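Local coordinates for protein N5-Carboxyaminoimidazole ribonucleotide synthetase (Staphylococcus aureus subsp. aureus, PDB 3ORQ) that catalyses the ATP-dependent carboxylation of 5-aminoimidazole ribonucleotide with bicarbonate to give N5-carboxyaminoimidazole ribonucleotide, a step of purine biosynthesis, at residues Q220-T225 against P275-H280; H280-I283 against S289-D292; V314-L319 against Q367-K372; Y341-S344 against S349-M352. All blocks are in the same frame, centred on the assembly; numbering follows the deposited sequence.

Contact 1 (Q220-T225 against P275-H280)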
loop_
_atom_site.group_PDB
_atom_site.type_symbol
_atom_site.label_atom_id
_atom_site.label_comp_id
_atom_site.label_asym_id
_atom_site.label_seq_id
_atom_site.Cartn_x
_atom_site.Cartn_y
_atom_site.Cartn_z
ATOM N N GLN A 220 1.301 10.623 -27.337
ATOM C CA GLN A 220 1.123 9.171 -27.439
ATOM C C GLN A 220 1.509 8.405 -26.181
ATOM O O GLN A 220 1.515 7.175 -26.165
ATOM C CB GLN A 220 1.777 8.618 -28.720
ATOM C CG GLN A 220 1.056 9.083 -30.018
ATOM C CD GLN A 220 1.397 10.539 -30.413
ATOM O OE1 GLN A 220 2.576 10.907 -30.547
ATOM N NE2 GLN A 220 0.360 11.367 -30.588
ATOM N N ILE A 221 1.785 9.157 -25.118
ATOM C CA ILE A 221 2.080 8.608 -23.781
ATOM C C ILE A 221 0.893 8.860 -22.873
ATOM O O ILE A 221 0.359 9.964 -22.851
ATOM C CB ILE A 221 3.310 9.297 -23.172
ATOM C CG1 ILE A 221 4.491 9.281 -24.172
ATOM C CG2 ILE A 221 3.664 8.696 -21.825
ATOM C CD1 ILE A 221 5.644 10.199 -23.756
ATOM N N LEU A 222 0.490 7.851 -22.097
ATOM C CA LEU A 222 -0.612 8.042 -21.160
ATOM C C LEU A 222 -0.355 9.271 -20.289
ATOM O O LEU A 222 0.717 9.435 -19.774
ATOM C CB LEU A 222 -0.856 6.786 -20.292
ATOM C CG LEU A 222 -1.978 6.956 -19.252
ATOM C CD1 LEU A 222 -3.347 7.308 -19.927
ATOM C CD2 LEU A 222 -2.112 5.714 -18.369
ATOM N N PHE A 223 -1.353 10.137 -20.167
ATOM C CA PHE A 223 -1.210 11.423 -19.499
ATOM C C PHE A 223 -2.155 11.490 -18.328
ATOM O O PHE A 223 -1.749 11.870 -17.235
ATOM C CB PHE A 223 -1.600 12.491 -20.497
ATOM C CG PHE A 223 -1.683 13.883 -19.958
ATOM C CD1 PHE A 223 -0.582 14.486 -19.347
ATOM C CD2 PHE A 223 -2.823 14.656 -20.222
ATOM C CE1 PHE A 223 -0.649 15.813 -18.919
ATOM C CE2 PHE A 223 -2.899 15.993 -19.810
ATOM C CZ PHE A 223 -1.816 16.575 -19.153
ATOM N N LYS A 224 -3.408 11.105 -18.556
ATOM C CA LYS A 224 -4.480 11.287 -17.582
ATOM C C LYS A 224 -5.456 10.135 -17.661
ATOM O O LYS A 224 -5.860 9.764 -18.737
ATOM C CB LYS A 224 -5.238 12.599 -17.827
ATOM C CG LYS A 224 -6.448 12.809 -16.904
ATOM C CD LYS A 224 -6.922 14.231 -16.934
ATOM C CE LYS A 224 -7.019 14.732 -18.413
ATOM N NZ LYS A 224 -8.200 14.146 -19.168
ATOM N N THR A 225 -5.814 9.569 -16.512
ATOM C CA THR A 225 -6.866 8.536 -16.413
ATOM C C THR A 225 -7.909 9.024 -15.454
ATOM O O THR A 225 -7.574 9.467 -14.345
ATOM C CB THR A 225 -6.282 7.199 -15.908
ATOM O OG1 THR A 225 -5.314 6.737 -16.874
ATOM C CG2 THR A 225 -7.388 6.137 -15.647
ATOM N N PRO A 275 -0.595 -5.875 -15.138
ATOM C CA PRO A 275 -1.119 -4.589 -14.676
ATOM C C PRO A 275 -0.693 -3.508 -15.654
ATOM O O PRO A 275 0.300 -3.672 -16.368
ATOM C CB PRO A 275 -0.434 -4.409 -13.324
ATOM C CG PRO A 275 -0.335 -5.889 -12.797
ATOM C CD PRO A 275 0.067 -6.626 -14.051
ATOM N N HIS A 276 -1.426 -2.411 -15.693
ATOM C CA HIS A 276 -1.226 -1.429 -16.756
ATOM C C HIS A 276 -1.276 -0.053 -16.141
ATOM O O HIS A 276 -1.973 0.156 -15.144
ATOM C CB HIS A 276 -2.333 -1.631 -17.812
ATOM C CG HIS A 276 -2.300 -0.680 -18.970
ATOM N ND1 HIS A 276 -2.997 0.515 -18.975
ATOM C CD2 HIS A 276 -1.729 -0.788 -20.202
ATOM C CE1 HIS A 276 -2.826 1.118 -20.147
ATOM N NE2 HIS A 276 -2.060 0.352 -20.907
ATOM N N ASN A 277 -0.543 0.890 -16.741
ATOM C CA ASN A 277 -0.453 2.276 -16.250
ATOM C C ASN A 277 -1.841 2.873 -15.938
ATOM O O ASN A 277 -2.002 3.677 -14.983
ATOM C CB ASN A 277 0.227 3.138 -17.314
ATOM C CG ASN A 277 0.810 4.426 -16.758
ATOM O OD1 ASN A 277 0.539 4.848 -15.607
ATOM N ND2 ASN A 277 1.658 5.041 -17.565
ATOM N N SER A 278 -2.858 2.478 -16.711
ATOM C CA SER A 278 -4.169 3.094 -16.510
ATOM C C SER A 278 -4.891 2.522 -15.289
ATOM O O SER A 278 -6.050 2.899 -14.986
ATOM C CB SER A 278 -5.058 2.952 -17.768
ATOM O OG SER A 278 -5.281 1.580 -18.100
ATOM N N GLY A 279 -4.244 1.597 -14.595
ATOM C CA GLY A 279 -4.874 0.959 -13.421
ATOM C C GLY A 279 -4.318 1.419 -12.099
ATOM O O GLY A 279 -4.762 0.941 -11.031
ATOM N N HIS A 280 -3.318 2.300 -12.135
ATOM C CA HIS A 280 -2.618 2.684 -10.899
ATOM C C HIS A 280 -3.527 3.347 -9.871
ATOM O O HIS A 280 -3.315 3.136 -8.647
ATOM C CB HIS A 280 -1.375 3.503 -11.136
ATOM C CG HIS A 280 -0.324 2.774 -11.909
ATOM N ND1 HIS A 280 -0.335 1.409 -12.069
ATOM C CD2 HIS A 280 0.730 3.224 -12.628
ATOM C CE1 HIS A 280 0.678 1.042 -12.832
ATOM N NE2 HIS A 280 1.347 2.124 -13.176
#
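Leu222 reaches from a strand of the ATP-grasp domain onto the 3-10 turn that Asn277 opens. Strand 221-227 belongs to a large antiparallel sheet. The turn, 277-279, follows strand 266-272, at the far edge of the same sheet. The Leu222 side chain can be followed outward. Its CB lies near the amide group of Asn277. CG stands anti to the backbone N (chi1 178°), which carries the branch toward the turn. The tip, CD2, does most of the touching. It sits 3.6 Å from Asn277 CB and equally close to Asn277 CG. The same methyl is 3.7 Å from the backbone N of Ser278, so one methyl spans two residues of the turn. Ser278 CB is a little farther from it.

Thr225 makes the second touch, three residues along. Its CG2 methyl lies 3.6 Å from the carbonyl O of Ser278. Its OG1 is near CB of Ser278, but the hydroxyl is hydrogen-bonded to Asn215 of strand 207-218. The contact across the segments is therefore one of packing.

The turn holds its own shape. Gly279 N bonds to His276 O at 2.7 Å. Ser278 folds back on His276, with OG 2.7 Å from the imidazole ND1. On its other nitrogen, NE2, His276 bonds to Glu257, a magnesium ligand, so the turn is tied to the metal site. Gln220, at the start of the strand segment, touches the bound ADP. The Ser278 backbone N-H also points at His276 ND1, 3.0 Å away, but ND1 is met from 37° out of the ring plane.

Contact 2 (H280-I283 against S289-D292); sequences HYSI and SQFD
Ser282 and Ser289 both hold OG between the backbone N and the carbonyl carbon (chi1 61° and 85°), and each hydroxyl meets the start of helix 290-298. That start is a capping box. Ser289 is the N-cap, and its OG accepts from Asp292 N at 3.2 Å and, weakly, from Phe291 N. In return Ser289 N bonds to Asp292 OD2 at 3.0 Å, reaching the carboxylate from above its plane. The other carboxylate oxygen, OD1, is paired with Lys33 and Ser30 of helix 22-33.

Across the contact, Ser282 OG accepts from another first-turn amide, Gln290 N, at 3.1 Å, in a bent bond. The same hydroxyl is also bonded to the carbonyl O of Gly279, so two partners grip it. Short helix 282-285 is thus tied to the first turn of the following helix, in the C-terminal part of the ATP-grasp region.

Apolar packing surrounds these bonds. Ile283 lays CG1 3.7 Å from Ser289 CB, and its CD1 reaches Phe291 CE2 at 4.1 Å. His280 turns its ring back toward the helix, with CG anti to its own carbonyl carbon. Its plane is 30° from that of the Phe291 ring. The two rings are slid so far apart that they barely overlap. Leu23 and Met26 of helix 22-33 also pack on His280, and Met26 touches Phe291 too, so this corner meets the N-terminal domain. His280 CE1 lies 3.7 Å from Phe291 CZ, at the edge of the phenyl ring.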
loop_
_atom_site.group_PDB
_atom_site.type_symbol
_atom_site.label_atom_id
_atom_site.label_comp_id
_atom_site.label_asym_id
_atom_site.label_seq_id
_atom_site.Cartn_x
_atom_site.Cartn_y
_atom_site.Cartn_z
ATOM N N HIS A 280 -3.318 2.300 -12.135
ATOM C CA HIS A 280 -2.618 2.684 -10.899
ATOM C C HIS A 280 -3.527 3.347 -9.871
ATOM O O HIS A 280 -3.315 3.136 -8.647
ATOM C CB HIS A 280 -1.375 3.503 -11.136
ATOM C CG HIS A 280 -0.324 2.774 -11.909
ATOM N ND1 HIS A 280 -0.335 1.409 -12.069
ATOM C CD2 HIS A 280 0.730 3.224 -12.628
ATOM C CE1 HIS A 280 0.678 1.042 -12.832
ATOM N NE2 HIS A 280 1.347 2.124 -13.176
ATOM N N TYR A 281 -4.583 4.038 -10.365
ATOM C CA TYR A 281 -5.487 4.801 -9.507
ATOM C C TYR A 281 -6.130 3.858 -8.461
ATOM O O TYR A 281 -6.538 4.295 -7.355
ATOM C CB TYR A 281 -6.573 5.489 -10.338
ATOM C CG TYR A 281 -7.570 4.458 -10.807
ATOM C CD1 TYR A 281 -7.299 3.683 -11.932
ATOM C CD2 TYR A 281 -8.687 4.151 -10.043
ATOM C CE1 TYR A 281 -8.138 2.679 -12.311
ATOM C CE2 TYR A 281 -9.572 3.140 -10.450
ATOM C CZ TYR A 281 -9.278 2.398 -11.579
ATOM O OH TYR A 281 -10.109 1.378 -12.009
ATOM N N SER A 282 -6.253 2.569 -8.810
ATOM C CA SER A 282 -7.016 1.611 -7.982
ATOM C C SER A 282 -6.348 1.397 -6.628
ATOM O O SER A 282 -6.961 0.894 -5.656
ATOM C CB SER A 282 -7.134 0.259 -8.704
ATOM O OG SER A 282 -5.857 -0.305 -8.932
ATOM N N ILE A 283 -5.082 1.781 -6.538
ATOM C CA ILE A 283 -4.421 1.704 -5.221
ATOM C C ILE A 283 -5.153 2.590 -4.229
ATOM O O ILE A 283 -5.449 2.163 -3.153
ATOM C CB ILE A 283 -2.959 2.082 -5.271
ATOM C CG1 ILE A 283 -2.177 0.978 -5.945
ATOM C CG2 ILE A 283 -2.401 2.264 -3.856
ATOM C CD1 ILE A 283 -0.820 1.472 -6.512
ATOM N N SER A 289 -6.537 -3.187 -5.237
ATOM C CA SER A 289 -5.814 -2.598 -6.369
ATOM C C SER A 289 -5.523 -3.671 -7.388
ATOM O O SER A 289 -5.630 -4.840 -7.092
ATOM C CB SER A 289 -4.492 -1.936 -5.917
ATOM O OG SER A 289 -3.445 -2.899 -5.851
ATOM N N GLN A 290 -5.089 -3.270 -8.570
ATOM C CA GLN A 290 -4.831 -4.230 -9.632
ATOM C C GLN A 290 -3.648 -5.112 -9.293
ATOM O O GLN A 290 -3.510 -6.212 -9.839
ATOM C CB GLN A 290 -4.645 -3.512 -10.979
ATOM C CG GLN A 290 -3.568 -2.465 -11.020
ATOM C CD GLN A 290 -3.183 -2.050 -12.426
ATOM O OE1 GLN A 290 -2.518 -1.028 -12.613
ATOM N NE2 GLN A 290 -3.554 -2.849 -13.411
ATOM N N PHE A 291 -2.804 -4.632 -8.382
ATOM C CA PHE A 291 -1.667 -5.453 -7.889
ATOM C C PHE A 291 -2.107 -6.453 -6.814
ATOM O O PHE A 291 -1.618 -7.600 -6.816
ATOM C CB PHE A 291 -0.509 -4.548 -7.381
ATOM C CG PHE A 291 -0.068 -3.563 -8.404
ATOM C CD1 PHE A 291 0.704 -3.984 -9.493
ATOM C CD2 PHE A 291 -0.566 -2.239 -8.384
ATOM C CE1 PHE A 291 1.075 -3.085 -10.495
ATOM C CE2 PHE A 291 -0.201 -1.323 -9.383
ATOM C CZ PHE A 291 0.631 -1.742 -10.431
ATOM N N ASP A 292 -3.024 -6.046 -5.913
ATOM C CA ASP A 292 -3.526 -6.983 -4.921
ATOM C C ASP A 292 -4.158 -8.166 -5.647
ATOM O O ASP A 292 -3.812 -9.308 -5.375
ATOM C CB ASP A 292 -4.588 -6.347 -4.015
ATOM C CG ASP A 292 -4.059 -5.159 -3.212
ATOM O OD1 ASP A 292 -2.843 -5.122 -2.835
ATOM O OD2 ASP A 292 -4.887 -4.229 -2.994
#

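Contact 3 (V314-L319 against Q367-K372)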
loop_
_atom_site.group_PDB
_atom_site.type_symbol
_atom_site.label_atom_id
_atom_site.label_comp_id
_atom_site.label_asym_id
_atom_site.label_seq_id
_atom_site.Cartn_x
_atom_site.Cartn_y
_atom_site.Cartn_z
ATOM N N VAL A 314 -8.670 10.974 -10.462
ATOM C CA VAL A 314 -8.033 11.533 -11.623
ATOM C C VAL A 314 -6.568 11.258 -11.413
ATOM O O VAL A 314 -5.951 11.759 -10.451
ATOM C CB VAL A 314 -8.254 13.061 -11.685
ATOM C CG1 VAL A 314 -7.503 13.643 -12.856
ATOM C CG2 VAL A 314 -9.714 13.367 -11.842
HETATM N N MSE A 315 -6.001 10.428 -12.267
HETATM C CA MSE A 315 -4.621 10.065 -12.052
HETATM C C MSE A 315 -3.773 10.678 -13.166
HETATM O O MSE A 315 -4.158 10.610 -14.339
HETATM C CB MSE A 315 -4.496 8.556 -12.094
HETATM C CG MSE A 315 -3.041 8.098 -11.925
HETATM SE SE MSE A 315 -2.684 6.500 -12.941
HETATM C CE MSE A 315 -1.081 7.157 -13.731
HETATM N N MSE A 316 -2.636 11.274 -12.804
HETATM C CA MSE A 316 -1.722 11.898 -13.784
HETATM C C MSE A 316 -0.412 11.144 -13.750
HETATM O O MSE A 316 0.101 10.866 -12.669
HETATM C CB MSE A 316 -1.434 13.367 -13.439
HETATM C CG MSE A 316 -2.647 14.233 -13.173
HETATM SE SE MSE A 316 -3.784 14.400 -14.735
HETATM C CE MSE A 316 -2.588 15.385 -15.903
ATOM N N ASN A 317 0.143 10.811 -14.908
ATOM C CA ASN A 317 1.513 10.303 -14.943
ATOM C C ASN A 317 2.470 11.415 -14.589
ATOM O O ASN A 317 2.150 12.588 -14.752
ATOM C CB ASN A 317 1.854 9.774 -16.326
ATOM C CG ASN A 317 1.775 8.268 -16.397
ATOM O OD1 ASN A 317 1.678 7.582 -15.362
ATOM N ND2 ASN A 317 1.798 7.736 -17.616
ATOM N N LEU A 318 3.638 11.061 -14.072
ATOM C CA LEU A 318 4.709 12.073 -13.909
ATOM C C LEU A 318 5.940 11.686 -14.711
ATOM O O LEU A 318 6.780 10.928 -14.257
ATOM C CB LEU A 318 5.044 12.358 -12.435
ATOM C CG LEU A 318 3.966 13.041 -11.566
ATOM C CD1 LEU A 318 4.161 12.793 -10.048
ATOM C CD2 LEU A 318 3.907 14.556 -11.867
ATOM N N LEU A 319 6.034 12.198 -15.934
ATOM C CA LEU A 319 7.287 12.090 -16.716
ATOM C C LEU A 319 8.383 12.939 -16.090
ATOM O O LEU A 319 8.096 13.798 -15.271
ATOM C CB LEU A 319 7.055 12.543 -18.151
ATOM C CG LEU A 319 5.891 11.842 -18.823
ATOM C CD1 LEU A 319 5.622 12.402 -20.282
ATOM C CD2 LEU A 319 6.165 10.330 -18.787
ATOM N N GLN A 367 -10.007 20.002 -14.843
ATOM C CA GLN A 367 -9.609 21.375 -15.192
ATOM C C GLN A 367 -8.378 21.780 -14.415
ATOM O O GLN A 367 -7.412 22.262 -14.999
ATOM C CB GLN A 367 -10.734 22.392 -14.901
ATOM C CG GLN A 367 -11.850 22.412 -15.931
ATOM C CD GLN A 367 -11.316 22.488 -17.365
ATOM O OE1 GLN A 367 -11.541 21.588 -18.159
ATOM N NE2 GLN A 367 -10.589 23.552 -17.681
ATOM N N ASP A 368 -8.440 21.577 -13.097
ATOM C CA ASP A 368 -7.342 21.890 -12.178
ATOM C C ASP A 368 -6.014 21.355 -12.688
ATOM O O ASP A 368 -5.015 22.074 -12.677
ATOM C CB ASP A 368 -7.610 21.316 -10.780
ATOM C CG ASP A 368 -8.801 21.968 -10.080
ATOM O OD1 ASP A 368 -9.348 22.954 -10.626
ATOM O OD2 ASP A 368 -9.183 21.482 -8.969
HETATM N N MSE A 369 -6.029 20.095 -13.130
HETATM C CA MSE A 369 -4.852 19.395 -13.650
HETATM C C MSE A 369 -4.397 19.941 -15.020
HETATM O O MSE A 369 -3.198 19.992 -15.303
HETATM C CB MSE A 369 -5.128 17.874 -13.760
HETATM C CG MSE A 369 -5.379 17.107 -12.425
HETATM SE SE MSE A 369 -3.899 17.433 -11.226
HETATM C CE MSE A 369 -4.685 18.743 -10.033
ATOM N N TYR A 370 -5.332 20.309 -15.889
ATOM C CA TYR A 370 -4.943 20.879 -17.188
ATOM C C TYR A 370 -4.103 22.133 -16.974
ATOM O O TYR A 370 -3.041 22.293 -17.566
ATOM C CB TYR A 370 -6.154 21.240 -18.021
ATOM C CG TYR A 370 -6.741 20.102 -18.813
ATOM C CD1 TYR A 370 -5.917 19.182 -19.465
ATOM C CD2 TYR A 370 -8.124 19.962 -18.933
ATOM C CE1 TYR A 370 -6.454 18.137 -20.205
ATOM C CE2 TYR A 370 -8.678 18.921 -19.679
ATOM C CZ TYR A 370 -7.834 18.016 -20.312
ATOM O OH TYR A 370 -8.369 16.998 -21.048
ATOM N N ALA A 371 -4.584 22.997 -16.085
ATOM C CA ALA A 371 -3.885 24.215 -15.737
ATOM C C ALA A 371 -2.544 23.896 -15.069
ATOM O O ALA A 371 -1.560 24.587 -15.284
ATOM C CB ALA A 371 -4.751 25.068 -14.829
ATOM N N LYS A 372 -2.499 22.837 -14.275
ATOM C CA LYS A 372 -1.266 22.527 -13.561
ATOM C C LYS A 372 -0.162 21.979 -14.475
ATOM O O LYS A 372 0.993 22.335 -14.310
ATOM C CB LYS A 372 -1.531 21.600 -12.369
ATOM C CG LYS A 372 -0.672 21.923 -11.188
ATOM C CD LYS A 372 -1.270 23.030 -10.329
ATOM C CE LYS A 372 -0.145 23.707 -9.543
ATOM N NZ LYS A 372 -0.579 24.776 -8.582
#
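Segments 314-319 and 367-372, a strand and a helix, come nearest at Met316 and Met369, whose CA atoms are 8.1 Å apart. This is a helix packed on a face of the large antiparallel sheet, on a strand contributed by the C-terminal domain. The strand runs between strands 221-227 and 351-358, to which its backbone is bonded. Val314 and Met316, two residues apart, send their side chains to the helix side. Both methionines are selenomethionine.

Met369 is the one helix residue in the segment that meets the strand, and it meets both Val314 and Met316. Met316 bends at chi2 and chi3 (-63° and -66°), so the chain curls and its selenium lies against the base of Met369. SE of Met316 is 3.9 Å from Met369 CB and about as close to Met369 CG. In exchange, the Met369 selenium rests 3.9 Å from Met316 CG. Each selenium therefore packs on methylene carbon of the other residue. All of this is buried and apolar. Phe223 and Lys224 of strand 221-227 pack on Met316 as well, as do Met355 and Phe373. Val362 and Thr365, earlier on the helix, touch Val314. Within the segments, Val314 completes the contact through CG1, 4.1 Å from Met369 CG.

Contact 4 (Y341-S344 against S349-M352); sequences YGKS and SRKM. With POP (pyrophosphate 2-), chain E.
Tyr341 and Met352 join the two arms of a beta hairpin by a backbone bond. The hairpin links strands 338-340 and 351-358 in the C-terminal domain. Tyr341 N donates to Met352 O at 2.9 Å, nearly straight at 170°. That carbonyl also accepts from a water at 2.7 Å. The water accepts in turn from Gly342 N, so it bridges the next residue of the loop to the same oxygen. Met352 O thus has two donors. The Tyr341 hydroxyl is hydrogen-bonded to His354, farther along the strand.

Lys343 crosses the hairpin with its chain extended beyond CG. Its NZ donates to Lys351 O at 3.0 Å, with a C=O...N angle of 162°. It also donates to pyrophosphate O5 at 3.0 Å, and a third partner is Gln22 OE1 of helix 22-33. One ammonium therefore ties the loop, the strand, the ligand and the N-terminal domain together.

Arg350, its CG anti to the backbone N (chi1 -168°), stretches alongside the anion. Its NE bonds to the same O5, which lies at the guanidinium edge, near its plane. Its NH2 bonds to O6, so NE and NH2 hold two oxygens of one phosphate. NH1 is taken by the carbonyl O of Glu345. The two positive groups share their phosphate, which probably offsets their mutual charge. Tyr157 completes the pyrophosphate pocket, placing it between the ATP-grasp and C-terminal domains. Lys343 CD lies over one face of the guanidinium, offset toward its rim, 3.7 Å from Arg350 NE.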
loop_
_atom_site.group_PDB
_atom_site.type_symbol
_atom_site.label_atom_id
_atom_site.label_comp_id
_atom_site.label_asym_id
_atom_site.label_seq_id
_atom_site.Cartn_x
_atom_site.Cartn_y
_atom_site.Cartn_z
ATOM N N TYR A 341 8.748 6.583 -8.194
ATOM C CA TYR A 341 9.194 5.212 -8.363
ATOM C C TYR A 341 10.564 4.975 -7.803
ATOM O O TYR A 341 10.836 3.878 -7.305
ATOM C CB TYR A 341 9.116 4.763 -9.820
ATOM C CG TYR A 341 7.710 4.881 -10.336
ATOM C CD1 TYR A 341 6.621 4.665 -9.497
ATOM C CD2 TYR A 341 7.471 5.217 -11.679
ATOM C CE1 TYR A 341 5.274 4.766 -9.990
ATOM C CE2 TYR A 341 6.132 5.334 -12.195
ATOM C CZ TYR A 341 5.063 5.099 -11.366
ATOM O OH TYR A 341 3.773 5.233 -11.883
ATOM N N GLY A 342 11.400 6.007 -7.822
ATOM C CA GLY A 342 12.762 5.893 -7.289
ATOM C C GLY A 342 13.829 5.631 -8.368
ATOM O O GLY A 342 14.952 5.219 -8.042
ATOM N N LYS A 343 13.492 5.869 -9.642
ATOM C CA LYS A 343 14.463 5.691 -10.715
ATOM C C LYS A 343 15.599 6.754 -10.586
ATOM O O LYS A 343 15.335 7.937 -10.295
ATOM C CB LYS A 343 13.779 5.807 -12.033
ATOM C CG LYS A 343 12.618 4.851 -12.185
ATOM C CD LYS A 343 11.929 4.974 -13.507
ATOM C CE LYS A 343 10.855 3.907 -13.578
ATOM N NZ LYS A 343 10.212 3.834 -14.912
ATOM N N SER A 344 16.853 6.352 -10.734
ATOM C CA SER A 344 17.951 7.324 -10.470
ATOM C C SER A 344 18.262 8.285 -11.617
ATOM O O SER A 344 18.787 9.340 -11.380
ATOM C CB SER A 344 19.244 6.646 -9.988
ATOM O OG SER A 344 19.706 5.744 -10.954
ATOM N N SER A 349 10.850 12.190 -20.772
ATOM C CA SER A 349 9.683 11.390 -21.128
ATOM C C SER A 349 9.623 10.080 -20.345
ATOM O O SER A 349 8.720 9.284 -20.521
ATOM C CB SER A 349 9.666 11.094 -22.640
ATOM O OG SER A 349 9.315 12.256 -23.354
ATOM N N ARG A 350 10.593 9.864 -19.474
ATOM C CA ARG A 350 10.601 8.659 -18.663
ATOM C C ARG A 350 9.499 8.797 -17.592
ATOM O O ARG A 350 9.281 9.876 -17.032
ATOM C CB ARG A 350 12.003 8.508 -18.038
ATOM C CG ARG A 350 12.227 7.142 -17.399
ATOM C CD ARG A 350 13.627 6.886 -16.995
ATOM N NE ARG A 350 13.807 5.484 -16.600
ATOM C CZ ARG A 350 14.845 5.001 -15.902
ATOM N NH1 ARG A 350 15.847 5.810 -15.514
ATOM N NH2 ARG A 350 14.903 3.699 -15.607
ATOM N N LYS A 351 8.793 7.715 -17.316
ATOM C CA LYS A 351 7.738 7.707 -16.308
ATOM C C LYS A 351 8.440 7.595 -14.986
ATOM O O LYS A 351 9.037 6.553 -14.703
ATOM C CB LYS A 351 6.829 6.504 -16.512
ATOM C CG LYS A 351 5.971 6.599 -17.736
ATOM C CD LYS A 351 5.200 5.325 -18.000
ATOM C CE LYS A 351 4.422 5.456 -19.284
ATOM N NZ LYS A 351 3.609 4.205 -19.532
HETATM N N MSE A 352 8.377 8.645 -14.168
HETATM C CA MSE A 352 9.160 8.701 -12.931
HETATM C C MSE A 352 8.271 8.441 -11.723
HETATM O O MSE A 352 8.765 8.192 -10.617
HETATM C CB MSE A 352 9.837 10.090 -12.794
HETATM C CG MSE A 352 10.700 10.502 -14.034
HETATM SE SE MSE A 352 12.218 9.343 -14.363
HETATM C CE MSE A 352 13.267 9.685 -12.852
HETATM P P1 POP E . 12.516 3.649 -20.563
HETATM O O1 POP E . 13.170 2.941 -21.737
HETATM O O2 POP E . 13.093 5.029 -20.310
HETATM O O3 POP E . 11.024 3.771 -20.792
HETATM O O POP E . 12.859 2.664 -19.333
HETATM P P2 POP E . 11.892 2.511 -18.059
HETATM O O4 POP E . 10.723 1.620 -18.437
HETATM O O5 POP E . 11.449 3.877 -17.626
HETATM O O6 POP E . 12.711 1.888 -16.963
HETATM O O HOH W 1 11.337 7.995 -9.725
#

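Contacts 1, 3 and 4 all reach the large antiparallel sheet, where strands 221-227, 313-319 and 351-358 are consecutive neighbours. Contact 2 sits beside them and shares His280 with contact 1. Contacts 1, 2 and 3 are buried, whereas contact 4 is partly open and holds a ligand. Their chemistry follows. Contact 3 is purely apolar, and contact 1 meets by packing around a turn stiffened by its own bonds. Contact 2 adds helix capping, and contact 4 relies on backbone bonds and cationic side chains. Adjoining residues connect them: Thr225 O lies 2.8 Å from Met315 N, and Leu318 O lies 2.8 Å from Met352 N.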